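Local coordinates for protein Bm4233, isoform b (Brugia malayi, PDB 6ANY) that probably binds and carries sterols as a secreted venom allergen-like protein of the CAP superfamily, and is a vaccine candidate for lymphatic filariasis, at residues G78-V92 against D155-A169. Sequence-based numbering, arbitrary orientation.
Sequences GIGENVYAYWSSESV and DGGRTLIAICHYSPA
Glu81 and His165 face each other as a non-hydrogen-bonded pair of antiparallel strands, and their side chains run alongside one another to a shared polar end. With CG anti to the backbone N (chi1 179°) and the chain extended beyond it, Glu81 lies along the imidazole edge; His165 NE2 donates to the anti lone pair of Glu81 OE2 at 2.7 Å, with the oxygen close to the ring plane. Ile79 CG2 lies over one face of the imidazole in a CH-pi contact, 4.2 Å from the ring centroid.

On the opposite face of the sheet, Asn82 reaches diagonally to Tyr166, their side chains crossing at about a right angle. Asn82 ND2 gives a hydrogen bond to Tyr166 OH at 3.0 Å, bent and tilted from the amide plane, and ND2 is also hydrogen-bonded to His134 O.

The frame is a regular ladder pairing Gly80 with Tyr166 through to Trp87 with Thr159, within the alpha-beta-alpha sandwich of the CAP domain. Strand 80-87 is an edge strand of the sheet in this chain, while 159-167 also bonds to 145-153. Helix 53-63 touches the face of Ile163 and His165, helices 99-108 and 133-138 that of Tyr84 and Tyr166. The segments carry GENVYA and CHYSPA, recognisable as CAP signature sequences.

Along the face of Glu81, Val83 CG1 touches Ile163 CD1 at 3.8 Å. On the face of Asn82, Leu160 CD2 and Ala162 CB reach the edge of the Tyr84 ring. Beyond the strands, Val92 N bonds to Gly157 O at 3.0 Å.

In the second shell, His70 ND1 is hydrogen-bonded to Glu81 OE1, and Ser71 OG to OE2, which therefore has two partners; Glu81 and His70 probably belong to the conserved His/Glu cluster of the CAP cavity. Ser58 OG is hydrogen-bonded to His165 ND1, and the Cys148-Cys164 disulfide ties strand 159-167 to its other neighbour.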
ATOM      1  N   GLY A  78     -15.479   3.735  -0.652  1.00 29.92           N
ATOM      2  CA  GLY A  78     -14.498   4.501  -1.435  1.00 28.52           C
ATOM      3  C   GLY A  78     -13.060   4.324  -0.984  1.00 26.67           C
ATOM      4  O   GLY A  78     -12.196   5.063  -1.409  1.00 25.96           O
ATOM      5  N   ILE A  79     -12.792   3.354  -0.117  1.00 25.86           N
ATOM      6  CA  ILE A  79     -11.513   3.246   0.571  1.00 24.30           C
ATOM      7  C   ILE A  79     -11.036   1.810   0.551  1.00 20.79           C
ATOM      8  O   ILE A  79     -11.762   0.921   0.966  1.00 20.71           O
ATOM      9  CB  ILE A  79     -11.620   3.827   2.022  1.00 27.90           C
ATOM     10  CG1 ILE A  79     -11.656   5.364   1.973  1.00 28.47           C
ATOM     11  CG2 ILE A  79     -10.496   3.387   2.934  1.00 30.37           C
ATOM     12  CD1 ILE A  79     -12.795   5.956   2.799  1.00 30.07           C
ATOM     13  N   GLY A  80      -9.762   1.608   0.152  1.00 18.03           N
ATOM     14  CA  GLY A  80      -9.118   0.312   0.250  1.00 15.27           C
ATOM     15  C   GLY A  80      -8.616   0.020   1.647  1.00 14.87           C
ATOM     16  O   GLY A  80      -8.309   0.952   2.378  1.00 14.16           O
ATOM     17  N   GLU A  81      -8.474  -1.270   2.006  1.00 14.11           N
ATOM     18  CA  GLU A  81      -7.945  -1.614   3.340  1.00 13.84           C
ATOM     19  C   GLU A  81      -7.047  -2.813   3.331  1.00 13.33           C
ATOM     20  O   GLU A  81      -7.396  -3.795   2.774  1.00 15.19           O
ATOM     21  CB  GLU A  81      -9.097  -1.816   4.344  1.00 14.33           C
ATOM     22  CG  GLU A  81      -8.651  -2.200   5.770  1.00 13.53           C
ATOM     23  CD  GLU A  81      -9.835  -2.369   6.675  1.00 13.34           C
ATOM     24  OE1 GLU A  81     -10.455  -3.466   6.634  1.00 12.98           O
ATOM     25  OE2 GLU A  81     -10.206  -1.404   7.380  1.00 13.26           O
ATOM     26  N   ASN A  82      -5.860  -2.720   3.956  1.00 12.63           N
ATOM     27  CA  ASN A  82      -4.914  -3.811   4.108  1.00 11.87           C
ATOM     28  C   ASN A  82      -4.696  -3.984   5.628  1.00 12.65           C
ATOM     29  O   ASN A  82      -4.616  -3.007   6.364  1.00 12.97           O
ATOM     30  CB  ASN A  82      -3.602  -3.491   3.421  1.00 13.12           C
ATOM     31  CG  ASN A  82      -3.584  -3.812   1.896  1.00 14.10           C
ATOM     32  OD1 ASN A  82      -4.421  -4.576   1.411  1.00 14.74           O
ATOM     33  ND2 ASN A  82      -2.509  -3.369   1.196  1.00 12.94           N
ATOM     34  N   VAL A  83      -4.604  -5.238   6.079  1.00 12.32           N
ATOM     35  CA  VAL A  83      -4.524  -5.634   7.479  1.00 11.87           C
ATOM     36  C   VAL A  83      -3.324  -6.522   7.684  1.00 12.03           C
ATOM     37  O   VAL A  83      -3.094  -7.430   6.934  1.00 11.76           O
ATOM     38  CB  VAL A  83      -5.774  -6.449   7.897  1.00 12.00           C
ATOM     39  CG1 VAL A  83      -5.652  -6.837   9.325  1.00 11.89           C
ATOM     40  CG2 VAL A  83      -7.092  -5.653   7.627  1.00 11.74           C
ATOM     41  N   TYR A  84      -2.517  -6.202   8.695  1.00 12.94           N
ATOM     42  CA  TYR A  84      -1.322  -6.980   9.033  1.00 13.13           C
ATOM     43  C   TYR A  84      -1.261  -7.193  10.542  1.00 12.94           C
ATOM     44  O   TYR A  84      -1.605  -6.320  11.295  1.00 13.49           O
ATOM     45  CB  TYR A  84      -0.054  -6.269   8.543  1.00 14.40           C
ATOM     46  CG  TYR A  84       1.262  -6.740   9.164  1.00 14.98           C
ATOM     47  CD1 TYR A  84       1.986  -7.744   8.604  1.00 15.23           C
ATOM     48  CD2 TYR A  84       1.766  -6.147  10.323  1.00 16.58           C
ATOM     49  CE1 TYR A  84       3.192  -8.196   9.167  1.00 15.94           C
ATOM     50  CE2 TYR A  84       2.952  -6.579  10.912  1.00 15.48           C
ATOM     51  CZ  TYR A  84       3.685  -7.555  10.324  1.00 16.74           C
ATOM     52  OH  TYR A  84       4.858  -7.988  10.929  1.00 19.08           O
ATOM     53  N   ALA A  85      -0.825  -8.372  10.968  1.00 13.37           N
ATOM     54  CA  ALA A  85      -0.575  -8.666  12.385  1.00 14.17           C
ATOM     55  C   ALA A  85       0.714  -9.463  12.612  1.00 14.88           C
ATOM     56  O   ALA A  85       1.199 -10.186  11.744  1.00 15.66           O
ATOM     57  CB  ALA A  85      -1.717  -9.402  13.024  1.00 13.57           C
ATOM     58  N   TYR A  86       1.274  -9.257  13.775  1.00 14.21           N
ATOM     59  CA  TYR A  86       2.366 -10.036  14.229  1.00 15.35           C
ATOM     60  C   TYR A  86       2.054 -10.481  15.608  1.00 15.06           C
ATOM     61  O   TYR A  86       1.764  -9.640  16.469  1.00 14.36           O
ATOM     62  CB  TYR A  86       3.657  -9.204  14.307  1.00 15.99           C
ATOM     63  CG  TYR A  86       4.862 -10.040  14.502  1.00 16.00           C
ATOM     64  CD1 TYR A  86       5.510 -10.645  13.409  1.00 18.01           C
ATOM     65  CD2 TYR A  86       5.359 -10.266  15.761  1.00 17.36           C
ATOM     66  CE1 TYR A  86       6.652 -11.412  13.582  1.00 18.84           C
ATOM     67  CE2 TYR A  86       6.512 -11.058  15.962  1.00 18.60           C
ATOM     68  CZ  TYR A  86       7.143 -11.633  14.868  1.00 18.89           C
ATOM     69  OH  TYR A  86       8.289 -12.387  15.041  1.00 21.00           O
ATOM     70  N   TRP A  87       2.157 -11.792  15.832  1.00 15.42           N
ATOM     71  CA  TRP A  87       1.796 -12.388  17.094  1.00 16.51           C
ATOM     72  C   TRP A  87       3.003 -12.904  17.790  1.00 18.22           C
ATOM     73  O   TRP A  87       3.661 -13.792  17.268  1.00 19.65           O
ATOM     74  CB  TRP A  87       0.802 -13.533  16.911  1.00 16.05           C
ATOM     75  CG  TRP A  87      -0.471 -13.148  16.396  1.00 16.01           C
ATOM     76  CD1 TRP A  87      -1.560 -12.794  17.110  1.00 16.91           C
ATOM     77  CD2 TRP A  87      -0.874 -13.177  15.032  1.00 16.43           C
ATOM     78  NE1 TRP A  87      -2.641 -12.538  16.266  1.00 16.34           N
ATOM     79  CE2 TRP A  87      -2.228 -12.782  14.983  1.00 16.59           C
ATOM     80  CE3 TRP A  87      -0.217 -13.457  13.837  1.00 16.81           C
ATOM     81  CZ2 TRP A  87      -2.922 -12.689  13.804  1.00 15.53           C
ATOM     82  CZ3 TRP A  87      -0.932 -13.345  12.654  1.00 16.10           C
ATOM     83  CH2 TRP A  87      -2.262 -12.957  12.664  1.00 15.36           C
ATOM     84  N   SER A  88       3.306 -12.333  18.961  1.00 20.87           N
ATOM     85  CA  SER A  88       4.472 -12.739  19.736  1.00 21.78           C
ATOM     86  C   SER A  88       4.062 -13.391  21.081  1.00 26.17           C
ATOM     87  O   SER A  88       2.894 -13.352  21.474  1.00 27.50           O
ATOM     88  CB  SER A  88       5.377 -11.524  19.924  1.00 24.32           C
ATOM     89  OG  SER A  88       6.567 -11.828  20.654  1.00 25.34           O
ATOM     90  N   SER A  89       5.016 -14.068  21.719  1.00 27.83           N
ATOM     91  CA  SER A  89       4.897 -14.547  23.108  1.00 28.34           C
ATOM     92  C   SER A  89       5.562 -13.583  24.109  1.00 27.90           C
ATOM     93  O   SER A  89       5.471 -13.797  25.281  1.00 36.28           O
ATOM     94  CB  SER A  89       5.522 -15.973  23.234  1.00 30.10           C
ATOM     95  OG  SER A  89       6.903 -15.947  22.885  1.00 30.13           O
ATOM     96  N   GLU A  90       6.133 -12.484  23.629  1.00 28.48           N
ATOM     97  CA  GLU A  90       6.682 -11.385  24.412  1.00 28.28           C
ATOM     98  C   GLU A  90       6.110 -10.027  23.901  1.00 26.08           C
ATOM     99  O   GLU A  90       5.405  -9.950  22.893  1.00 24.89           O
ATOM    100  CB  GLU A  90       8.201 -11.325  24.178  1.00 32.86           C
ATOM    101  CG  GLU A  90       8.980 -12.538  24.645  1.00 38.93           C
ATOM    102  CD  GLU A  90      10.429 -12.503  24.174  1.00 44.73           C
ATOM    103  OE1 GLU A  90      10.921 -11.391  23.774  1.00 38.55           O
ATOM    104  OE2 GLU A  90      11.060 -13.602  24.214  1.00 47.45           O
ATOM    105  N   SER A  91       6.488  -8.963  24.571  1.00 21.59           N
ATOM    106  CA  SER A  91       6.073  -7.621  24.236  1.00 23.33           C
ATOM    107  C   SER A  91       6.489  -7.266  22.826  1.00 22.62           C
ATOM    108  O   SER A  91       7.611  -7.537  22.423  1.00 24.50           O
ATOM    109  CB  SER A  91       6.713  -6.584  25.174  1.00 22.19           C
ATOM    110  OG  SER A  91       6.418  -5.277  24.683  1.00 20.96           O
ATOM    111  N   VAL A  92       5.584  -6.635  22.099  1.00 21.71           N
ATOM    112  CA  VAL A  92       5.870  -6.132  20.739  1.00 20.86           C
ATOM    113  C   VAL A  92       6.284  -4.661  20.659  1.00 21.44           C
ATOM    114  O   VAL A  92       6.324  -4.093  19.563  1.00 21.50           O
ATOM    115  CB  VAL A  92       4.684  -6.432  19.791  1.00 17.78           C
ATOM    116  CG1 VAL A  92       4.454  -7.947  19.785  1.00 18.45           C
ATOM    117  CG2 VAL A  92       3.406  -5.717  20.175  1.00 17.81           C
ATOM    118  N   ASP A 155      -3.666  -8.184  23.032  1.00 20.39           N
ATOM    119  CA  ASP A 155      -3.248  -9.381  23.781  1.00 20.51           C
ATOM    120  C   ASP A 155      -2.204  -9.138  24.838  1.00 20.07           C
ATOM    121  O   ASP A 155      -1.096  -9.694  24.798  1.00 20.41           O
ATOM    122  CB  ASP A 155      -2.692 -10.429  22.787  1.00 22.18           C
ATOM    123  CG  ASP A 155      -3.766 -10.971  21.883  1.00 23.85           C
ATOM    124  OD1 ASP A 155      -4.893 -11.057  22.353  1.00 26.29           O
ATOM    125  OD2 ASP A 155      -3.520 -11.262  20.696  1.00 31.67           O
ATOM    126  N   GLY A 156      -2.513  -8.251  25.740  1.00 18.54           N
ATOM    127  CA  GLY A 156      -1.578  -7.876  26.763  1.00 17.36           C
ATOM    128  C   GLY A 156      -0.260  -7.290  26.299  1.00 18.74           C
ATOM    129  O   GLY A 156       0.763  -7.533  26.962  1.00 19.17           O
ATOM    130  N   GLY A 157      -0.260  -6.562  25.162  1.00 17.45           N
ATOM    131  CA  GLY A 157       0.973  -6.069  24.551  1.00 16.95           C
ATOM    132  C   GLY A 157       1.787  -7.073  23.746  1.00 16.76           C
ATOM    133  O   GLY A 157       2.959  -6.829  23.453  1.00 17.57           O
ATOM    134  N   ARG A 158       1.191  -8.202  23.377  1.00 16.71           N
ATOM    135  CA  ARG A 158       1.947  -9.284  22.745  1.00 17.74           C
ATOM    136  C   ARG A 158       1.589  -9.471  21.284  1.00 16.59           C
ATOM    137  O   ARG A 158       2.179 -10.324  20.608  1.00 15.51           O
ATOM    138  CB  ARG A 158       1.771 -10.597  23.514  1.00 21.25           C
ATOM    139  CG  ARG A 158       2.546 -10.618  24.808  1.00 25.03           C
ATOM    140  CD  ARG A 158       2.072 -11.761  25.688  1.00 32.24           C
ATOM    141  NE  ARG A 158       3.019 -12.028  26.796  1.00 36.71           N
ATOM    142  CZ  ARG A 158       2.923 -11.572  28.056  1.00 42.33           C
ATOM    143  NH1 ARG A 158       1.931 -10.768  28.483  1.00 41.43           N
ATOM    144  NH2 ARG A 158       3.847 -11.946  28.931  1.00 47.58           N
ATOM    145  N   THR A 159       0.652  -8.674  20.814  1.00 15.47           N
ATOM    146  CA  THR A 159       0.212  -8.688  19.455  1.00 17.74           C
ATOM    147  C   THR A 159       0.224  -7.287  18.840  1.00 16.01           C
ATOM    148  O   THR A 159      -0.238  -6.325  19.430  1.00 14.45           O
ATOM    149  CB  THR A 159      -1.184  -9.351  19.368  1.00 20.58           C
ATOM    150  OG1 THR A 159      -1.014 -10.737  19.679  1.00 22.49           O
ATOM    151  CG2 THR A 159      -1.788  -9.237  17.977  1.00 20.90           C
ATOM    152  N   LEU A 160       0.794  -7.202  17.648  1.00 16.10           N
ATOM    153  CA  LEU A 160       0.879  -5.979  16.908  1.00 15.83           C
ATOM    154  C   LEU A 160      -0.059  -6.070  15.770  1.00 15.04           C
ATOM    155  O   LEU A 160      -0.049  -7.076  15.072  1.00 12.46           O
ATOM    156  CB  LEU A 160       2.272  -5.753  16.396  1.00 18.32           C
ATOM    157  CG  LEU A 160       2.540  -5.033  15.072  1.00 21.41           C
ATOM    158  CD1 LEU A 160       2.112  -3.574  15.167  1.00 24.56           C
ATOM    159  CD2 LEU A 160       4.041  -5.061  14.785  1.00 23.97           C
ATOM    160  N   ILE A 161      -0.838  -4.994  15.565  1.00 13.67           N
ATOM    161  CA  ILE A 161      -1.753  -4.904  14.427  1.00 14.24           C
ATOM    162  C   ILE A 161      -1.468  -3.633  13.658  1.00 13.38           C
ATOM    163  O   ILE A 161      -1.459  -2.561  14.221  1.00 13.99           O
ATOM    164  CB  ILE A 161      -3.260  -4.875  14.902  1.00 14.71           C
ATOM    165  CG1 ILE A 161      -3.668  -6.143  15.682  1.00 14.57           C
ATOM    166  CG2 ILE A 161      -4.230  -4.583  13.763  1.00 14.19           C
ATOM    167  CD1 ILE A 161      -4.344  -7.210  14.886  1.00 15.09           C
ATOM    168  N   ALA A 162      -1.350  -3.734  12.357  1.00 12.76           N
ATOM    169  CA  ALA A 162      -1.210  -2.551  11.544  1.00 12.89           C
ATOM    170  C   ALA A 162      -2.320  -2.521  10.477  1.00 13.28           C
ATOM    171  O   ALA A 162      -2.548  -3.494   9.795  1.00 13.91           O
ATOM    172  CB  ALA A 162       0.147  -2.533  10.899  1.00 13.25           C
ATOM    173  N   ILE A 163      -2.979  -1.390  10.341  1.00 12.69           N
ATOM    174  CA  ILE A 163      -4.063  -1.218   9.384  1.00 13.13           C
ATOM    175  C   ILE A 163      -3.733  -0.029   8.467  1.00 12.33           C
ATOM    176  O   ILE A 163      -3.409   1.036   8.917  1.00 13.07           O
ATOM    177  CB  ILE A 163      -5.415  -0.919  10.084  1.00 12.15           C
ATOM    178  CG1 ILE A 163      -5.705  -1.925  11.233  1.00 12.13           C
ATOM    179  CG2 ILE A 163      -6.522  -0.843   9.057  1.00 12.77           C
ATOM    180  CD1 ILE A 163      -5.928  -3.336  10.848  1.00 12.32           C
ATOM    181  N   CYS A 164      -3.805  -0.246   7.170  1.00 12.97           N
ATOM    182  CA  CYS A 164      -3.589   0.829   6.204  1.00 13.47           C
ATOM    183  C   CYS A 164      -4.836   0.967   5.361  1.00 13.45           C
ATOM    184  O   CYS A 164      -5.396  -0.054   4.902  1.00 13.47           O
ATOM    185  CB  CYS A 164      -2.340   0.596   5.368  1.00 14.02           C
ATOM    186  SG  CYS A 164      -0.755   0.899   6.152  1.00 16.24           S
ATOM    187  N   HIS A 165      -5.253   2.216   5.183  1.00 13.69           N
ATOM    188  CA  HIS A 165      -6.335   2.642   4.280  1.00 14.04           C
ATOM    189  C   HIS A 165      -5.836   3.416   3.071  1.00 13.73           C
ATOM    190  O   HIS A 165      -4.931   4.247   3.168  1.00 12.45           O
ATOM    191  CB  HIS A 165      -7.337   3.495   5.027  1.00 13.95           C
ATOM    192  CG  HIS A 165      -8.216   2.702   5.938  1.00 14.61           C
ATOM    193  ND1 HIS A 165      -9.133   3.281   6.782  1.00 14.21           N
ATOM    194  CD2 HIS A 165      -8.342   1.368   6.106  1.00 13.62           C
ATOM    195  CE1 HIS A 165      -9.796   2.344   7.420  1.00 12.92           C
ATOM    196  NE2 HIS A 165      -9.351   1.173   7.011  1.00 13.39           N
ATOM    197  N   TYR A 166      -6.451   3.144   1.926  1.00 14.55           N
ATOM    198  CA  TYR A 166      -5.985   3.686   0.633  1.00 14.32           C
ATOM    199  C   TYR A 166      -7.116   4.333  -0.091  1.00 16.21           C
ATOM    200  O   TYR A 166      -8.225   3.809  -0.090  1.00 17.77           O
ATOM    201  CB  TYR A 166      -5.428   2.579  -0.251  1.00 14.69           C
ATOM    202  CG  TYR A 166      -4.391   1.672   0.427  1.00 14.78           C
ATOM    203  CD1 TYR A 166      -4.767   0.730   1.355  1.00 13.84           C
ATOM    204  CD2 TYR A 166      -3.043   1.785   0.124  1.00 14.20           C
ATOM    205  CE1 TYR A 166      -3.823  -0.085   1.968  1.00 13.31           C
ATOM    206  CE2 TYR A 166      -2.117   1.018   0.729  1.00 13.60           C
ATOM    207  CZ  TYR A 166      -2.495   0.073   1.646  1.00 13.43           C
ATOM    208  OH  TYR A 166      -1.469  -0.678   2.170  1.00 11.41           O
ATOM    209  N   SER A 167      -6.852   5.463  -0.738  1.00 17.68           N
ATOM    210  CA  SER A 167      -7.878   6.159  -1.510  1.00 18.03           C
ATOM    211  C   SER A 167      -7.282   6.844  -2.735  1.00 17.06           C
ATOM    212  O   SER A 167      -6.248   7.505  -2.643  1.00 13.78           O
ATOM    213  CB  SER A 167      -8.604   7.183  -0.635  1.00 20.27           C
ATOM    214  OG  SER A 167      -9.546   7.923  -1.391  1.00 23.37           O
ATOM    215  N   PRO A 168      -7.935   6.685  -3.884  1.00 18.96           N
ATOM    216  CA  PRO A 168      -9.162   5.896  -3.983  1.00 17.92           C
ATOM    217  C   PRO A 168      -8.854   4.413  -3.879  1.00 17.37           C
ATOM    218  O   PRO A 168      -7.714   3.990  -4.077  1.00 18.68           O
ATOM    219  CB  PRO A 168      -9.676   6.230  -5.385  1.00 20.00           C
ATOM    220  CG  PRO A 168      -8.447   6.563  -6.158  1.00 20.00           C
ATOM    221  CD  PRO A 168      -7.525   7.242  -5.185  1.00 20.00           C
ATOM    222  N   ALA A 169      -9.879   3.635  -3.566  1.00 16.82           N
ATOM    223  CA  ALA A 169      -9.749   2.217  -3.405  1.00 17.89           C
ATOM    224  C   ALA A 169      -9.340   1.557  -4.682  1.00 18.91           C
ATOM    225  O   ALA A 169      -9.773   1.920  -5.701  1.00 18.16           O
ATOM    226  CB  ALA A 169     -10.999   1.604  -2.846  1.00 18.00           C
TER
HETATM  227  O   HOH W   1       0.249 -12.693  20.685  1.00 22.73           O